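Side-chain contacts in envelope glycoprotein (Thogoto virus, PDB 5XEA), which probably attaches the virus to its host-cell receptor and later induces fusion of the virion with the host membrane: residues B[14-19]-B[307-312]; B[81-84]-B[89-92]. One frame throughout, in Å; residues are numbered along the deposited sequence.

The two contacts sit on opposite sides of the chain's centre, with their centres about 76 Å apart and no secondary-structure element in common. Interaction 1 joins an irregular N-terminal segment to the long helix 282-327 through a small, partly buried polar touch of Tyr16 on Arg309, and both residues also bond to other subunits. Interaction 2 is a buried local contact between helix 77-86 and strand 89-91, where an indole lies against a disulfide-bonded cysteine and no other chain touches either segment. Charge and hydroxyl chemistry thus marks the trimer interface, whereas ring-face packing, a water between indole and serine and a covalent cross-link mark the contact within one subunit.

Interaction 1: B[14-19]-B[307-312]; sequences DRYKPK and DSRFRQ
Tyr16 and Arg309 carry the whole contact, meeting at the far ends of their side chains while their backbones stay well apart, the CA atoms 11.4 Å from each other. Arg309 leaves helix 282-327 with CB directed at segment 14-19. From CG to NE its chain is fully extended (chi2 179°, chi3 178°), and this straight reach carries the guanidinium across to the phenol. The aliphatic atoms from CB to CD stay short of Tyr16. NE turns back to its own helix in a salt bridge with Glu305. Arg309 CZ comes to 3.7 Å from Tyr16 OH, and its NH1 lies 4.0 Å from Tyr16 CE2. At the tip, Arg309 NH2 donates to Tyr16 OH over 3.1 Å, but the bend at the hydrogen makes this a weak bond. Ring and guanidinium planes stand 70° apart, so the two groups cross and do not stack. On the tyrosine, Pro18 CD covers one face, 3.6 Å above the ring plane and offset toward its rim.

The stronger partners come from other chains: Tyr16 OH bonds Asp307 of the third subunit, which also takes a salt bridge from Arg309 NH1, while Arg309 NH2 donates to the carbonyl oxygen of Ser401 of the second subunit. Phe310 of the third subunit adds a cation-pi contact to the arginine. The buried guanidinium is therefore gripped through all three nitrogens, which would fix its orientation and balance its charge. The network belongs to the trimer interface of this gp64-family fusogen, where the long helices of the three subunits associate and the extended N-terminal segment packs against its own helix and that of the third subunit.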
loop_
_atom_site.group_PDB
_atom_site.type_symbol
_atom_site.label_atom_id
_atom_site.label_comp_id
_atom_site.label_asym_id
_atom_site.label_seq_id
_atom_site.Cartn_x
_atom_site.Cartn_y
_atom_site.Cartn_z
ATOM N N ASP B 14 3.127 43.611 26.213
ATOM C CA ASP B 14 2.589 42.255 26.202
ATOM C C ASP B 14 3.710 41.229 26.115
ATOM O O ASP B 14 4.691 41.413 25.393
ATOM C CB ASP B 14 1.652 42.061 25.012
ATOM C CG ASP B 14 0.239 42.542 25.290
ATOM O OD1 ASP B 14 -0.122 42.673 26.481
ATOM O OD2 ASP B 14 -0.513 42.773 24.313
ATOM N N ARG B 15 3.557 40.135 26.838
ATOM C CA ARG B 15 4.392 38.965 26.616
ATOM C C ARG B 15 3.671 38.026 25.656
ATOM O O ARG B 15 2.442 37.963 25.635
ATOM C CB ARG B 15 4.694 38.243 27.931
ATOM C CG ARG B 15 5.869 38.858 28.731
ATOM C CD ARG B 15 5.556 40.207 29.388
ATOM N NE ARG B 15 6.646 40.648 30.273
ATOM C CZ ARG B 15 6.845 41.904 30.682
ATOM N NH1 ARG B 15 6.038 42.882 30.281
ATOM N NH2 ARG B 15 7.864 42.188 31.492
ATOM N N TYR B 16 4.436 37.294 24.857
ATOM C CA TYR B 16 3.830 36.285 23.992
ATOM C C TYR B 16 3.444 35.053 24.808
ATOM O O TYR B 16 4.272 34.490 25.529
ATOM C CB TYR B 16 4.776 35.895 22.868
ATOM C CG TYR B 16 4.239 34.764 22.033
ATOM C CD1 TYR B 16 3.062 34.908 21.310
ATOM C CD2 TYR B 16 4.910 33.552 21.965
ATOM C CE1 TYR B 16 2.563 33.862 20.529
ATOM C CE2 TYR B 16 4.423 32.502 21.174
ATOM C CZ TYR B 16 3.251 32.672 20.468
ATOM O OH TYR B 16 2.770 31.631 19.703
ATOM N N LYS B 17 2.185 34.635 24.697
ATOM C CA LYS B 17 1.636 33.546 25.507
ATOM C C LYS B 17 0.948 32.547 24.585
ATOM O O LYS B 17 -0.244 32.685 24.280
ATOM C CB LYS B 17 0.668 34.085 26.563
ATOM C CG LYS B 17 1.274 35.186 27.458
ATOM C CD LYS B 17 0.228 35.902 28.328
ATOM C CE LYS B 17 -0.722 36.770 27.500
ATOM N NZ LYS B 17 -0.088 38.039 27.023
ATOM N N PRO B 18 1.670 31.538 24.107
ATOM C CA PRO B 18 1.056 30.555 23.212
ATOM C C PRO B 18 0.080 29.652 23.948
ATOM O O PRO B 18 0.244 29.349 25.133
ATOM C CB PRO B 18 2.254 29.755 22.681
ATOM C CG PRO B 18 3.299 29.902 23.726
ATOM C CD PRO B 18 3.104 31.270 24.330
ATOM N N LYS B 19 -0.950 29.221 23.221
ATOM C CA LYS B 19 -1.845 28.204 23.755
ATOM C C LYS B 19 -1.031 26.954 24.073
ATOM O O LYS B 19 -0.193 26.547 23.259
ATOM C CB LYS B 19 -2.959 27.884 22.761
ATOM N N ASP B 307 10.057 31.817 10.333
ATOM C CA ASP B 307 10.961 32.773 9.695
ATOM C C ASP B 307 10.479 34.200 9.913
ATOM O O ASP B 307 11.284 35.116 10.123
ATOM C CB ASP B 307 11.084 32.481 8.198
ATOM C CG ASP B 307 12.445 31.914 7.804
ATOM O OD1 ASP B 307 13.428 32.045 8.567
ATOM O OD2 ASP B 307 12.534 31.339 6.691
ATOM N N SER B 308 9.160 34.405 9.886
ATOM C CA SER B 308 8.608 35.715 10.213
ATOM C C SER B 308 8.993 36.145 11.626
ATOM O O SER B 308 9.274 37.327 11.871
ATOM C CB SER B 308 7.090 35.683 10.062
ATOM O OG SER B 308 6.538 36.963 10.276
ATOM N N ARG B 309 8.973 35.212 12.579
ATOM C CA ARG B 309 9.273 35.591 13.955
ATOM C C ARG B 309 10.734 35.991 14.104
ATOM O O ARG B 309 11.047 36.952 14.815
ATOM C CB ARG B 309 8.910 34.455 14.911
ATOM C CG ARG B 309 7.411 34.185 14.958
ATOM C CD ARG B 309 7.093 33.058 15.896
ATOM N NE ARG B 309 5.657 32.823 15.972
ATOM C CZ ARG B 309 5.086 31.963 16.803
ATOM N NH1 ARG B 309 5.833 31.253 17.644
ATOM N NH2 ARG B 309 3.771 31.816 16.803
ATOM N N PHE B 310 11.641 35.262 13.442
ATOM C CA PHE B 310 13.048 35.651 13.441
ATOM C C PHE B 310 13.255 36.991 12.758
ATOM O O PHE B 310 14.042 37.823 13.238
ATOM C CB PHE B 310 13.886 34.570 12.781
ATOM C CG PHE B 310 14.015 33.346 13.628
ATOM C CD1 PHE B 310 14.788 33.374 14.781
ATOM C CD2 PHE B 310 13.346 32.181 13.299
ATOM C CE1 PHE B 310 14.897 32.260 15.586
ATOM C CE2 PHE B 310 13.454 31.064 14.094
ATOM C CZ PHE B 310 14.232 31.105 15.248
ATOM N N ARG B 311 12.552 37.224 11.648
ATOM C CA ARG B 311 12.578 38.541 11.027
ATOM C C ARG B 311 12.185 39.608 12.034
ATOM O O ARG B 311 12.865 40.626 12.169
ATOM C CB ARG B 311 11.639 38.587 9.821
ATOM C CG ARG B 311 11.502 39.993 9.227
ATOM C CD ARG B 311 10.219 40.150 8.385
ATOM N NE ARG B 311 9.044 39.744 9.148
ATOM C CZ ARG B 311 8.530 40.410 10.183
ATOM N NH1 ARG B 311 9.075 41.552 10.603
ATOM N NH2 ARG B 311 7.465 39.930 10.813
ATOM N N GLN B 312 11.086 39.375 12.760
ATOM C CA GLN B 312 10.589 40.355 13.711
ATOM C C GLN B 312 11.557 40.535 14.879
ATOM O O GLN B 312 11.833 41.672 15.290
ATOM C CB GLN B 312 9.219 39.931 14.224
ATOM C CG GLN B 312 8.554 40.925 15.149
ATOM C CD GLN B 312 7.960 42.092 14.384
ATOM O OE1 GLN B 312 7.892 42.062 13.159
ATOM N NE2 GLN B 312 7.539 43.133 15.103
#

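Interaction 2: B[81-84]-B[89-92]; sequences LLWG and CSYG
Trp83 sets CG anti to its own carbonyl carbon (chi1 -70°), which swings the indole from helix 77-86 against the backbone of the strand at Cys89 and Ser90. On the strand, Ser90 holds OG between its backbone N and carbonyl carbon (chi1 64°), a rotation that places the hydroxyl near the ring's plane, at the nitrogen-bearing edge.

Cys89 lies over one face of the indole. Its CB stands 3.8 Å from the centroid of the six-membered ring and only 6° off the ring normal, a well-centred CH-pi contact, while CA approaches Trp83 CE2 at 3.8 Å. SG is farther out, 5.5 Å from the same centroid, in an oblique sulfur-aromatic contact. Ser90 N extends the cover on this face toward the rim, 3.2 Å above the plane.

The polar edge is served by a water molecule. Trp83 NE1 donates to it over 3.0 Å, which satisfies the buried indole N-H beside the CH-pi contact. The water lies 2.5 Å from Ser90 OG, unusually short, so the second half of this helix-to-strand bridge is doubtful in detail.

The reversal from helix 77-86 into strand 89-91 thus closes on itself through the tryptophan. Around it, the Trp116 ring, on the antiparallel partner strand 115-117, meets the indole at a steep angle, and Val144 of strand 133-156 also touches it. Cys89 pairs through its backbone with Ala117 and is disulfide-bonded to Cys142, tying the helix-strand unit to the long strand 133-156 of the larger antiparallel sheet.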
loop_
_atom_site.group_PDB
_atom_site.type_symbol
_atom_site.label_atom_id
_atom_site.label_comp_id
_atom_site.label_asym_id
_atom_site.label_seq_id
_atom_site.Cartn_x
_atom_site.Cartn_y
_atom_site.Cartn_z
ATOM N N LEU B 81 8.311 -34.571 6.565
ATOM C CA LEU B 81 9.668 -34.290 7.019
ATOM C C LEU B 81 10.704 -34.835 6.041
ATOM O O LEU B 81 11.656 -34.137 5.672
ATOM C CB LEU B 81 9.877 -34.866 8.421
ATOM C CG LEU B 81 9.365 -33.981 9.564
ATOM C CD1 LEU B 81 9.258 -34.754 10.871
ATOM C CD2 LEU B 81 10.253 -32.748 9.746
ATOM N N LEU B 82 10.521 -36.075 5.579
ATOM C CA LEU B 82 11.474 -36.640 4.633
ATOM C C LEU B 82 11.397 -35.930 3.288
ATOM O O LEU B 82 12.425 -35.705 2.637
ATOM C CB LEU B 82 11.232 -38.142 4.478
ATOM C CG LEU B 82 12.059 -38.870 3.413
ATOM C CD1 LEU B 82 13.551 -38.649 3.602
ATOM C CD2 LEU B 82 11.723 -40.372 3.405
ATOM N N TRP B 83 10.184 -35.559 2.859
ATOM C CA TRP B 83 10.045 -34.824 1.606
ATOM C C TRP B 83 10.776 -33.493 1.673
ATOM O O TRP B 83 11.499 -33.123 0.741
ATOM C CB TRP B 83 8.568 -34.580 1.282
ATOM C CG TRP B 83 7.756 -35.796 0.890
ATOM C CD1 TRP B 83 8.093 -37.117 1.054
ATOM C CD2 TRP B 83 6.456 -35.785 0.279
ATOM N NE1 TRP B 83 7.076 -37.920 0.581
ATOM C CE2 TRP B 83 6.066 -37.128 0.095
ATOM C CE3 TRP B 83 5.588 -34.767 -0.133
ATOM C CZ2 TRP B 83 4.842 -37.479 -0.474
ATOM C CZ3 TRP B 83 4.368 -35.118 -0.704
ATOM C CH2 TRP B 83 4.013 -36.466 -0.872
ATOM N N GLY B 84 10.602 -32.763 2.774
ATOM C CA GLY B 84 11.233 -31.454 2.892
ATOM C C GLY B 84 12.750 -31.519 2.840
ATOM O O GLY B 84 13.399 -30.744 2.127
ATOM N N CYS B 89 9.234 -35.945 -3.618
ATOM C CA CYS B 89 7.971 -36.519 -3.186
ATOM C C CYS B 89 7.892 -37.972 -3.642
ATOM O O CYS B 89 8.603 -38.405 -4.554
ATOM C CB CYS B 89 6.771 -35.710 -3.727
ATOM S SG CYS B 89 6.553 -35.613 -5.566
ATOM N N SER B 90 7.011 -38.727 -3.003
ATOM C CA SER B 90 6.805 -40.121 -3.361
ATOM C C SER B 90 5.414 -40.324 -3.953
ATOM O O SER B 90 4.506 -39.511 -3.765
ATOM C CB SER B 90 6.996 -41.037 -2.148
ATOM O OG SER B 90 6.027 -40.768 -1.158
ATOM N N TYR B 91 5.249 -41.447 -4.649
ATOM C CA TYR B 91 3.973 -41.779 -5.259
ATOM C C TYR B 91 3.928 -43.287 -5.514
ATOM O O TYR B 91 4.937 -43.989 -5.387
ATOM C CB TYR B 91 3.756 -40.961 -6.534
ATOM C CG TYR B 91 4.816 -41.139 -7.608
ATOM C CD1 TYR B 91 4.673 -42.118 -8.591
ATOM C CD2 TYR B 91 5.948 -40.317 -7.659
ATOM C CE1 TYR B 91 5.626 -42.283 -9.588
ATOM C CE2 TYR B 91 6.913 -40.477 -8.663
ATOM C CZ TYR B 91 6.740 -41.464 -9.627
ATOM O OH TYR B 91 7.670 -41.657 -10.631
ATOM N N GLY B 92 2.733 -43.777 -5.876
ATOM C CA GLY B 92 2.503 -45.203 -6.030
ATOM C C GLY B 92 2.806 -45.707 -7.428
ATOM O O GLY B 92 3.301 -44.986 -8.294
HETATM O O HOH W 1 6.684 -40.865 1.252
#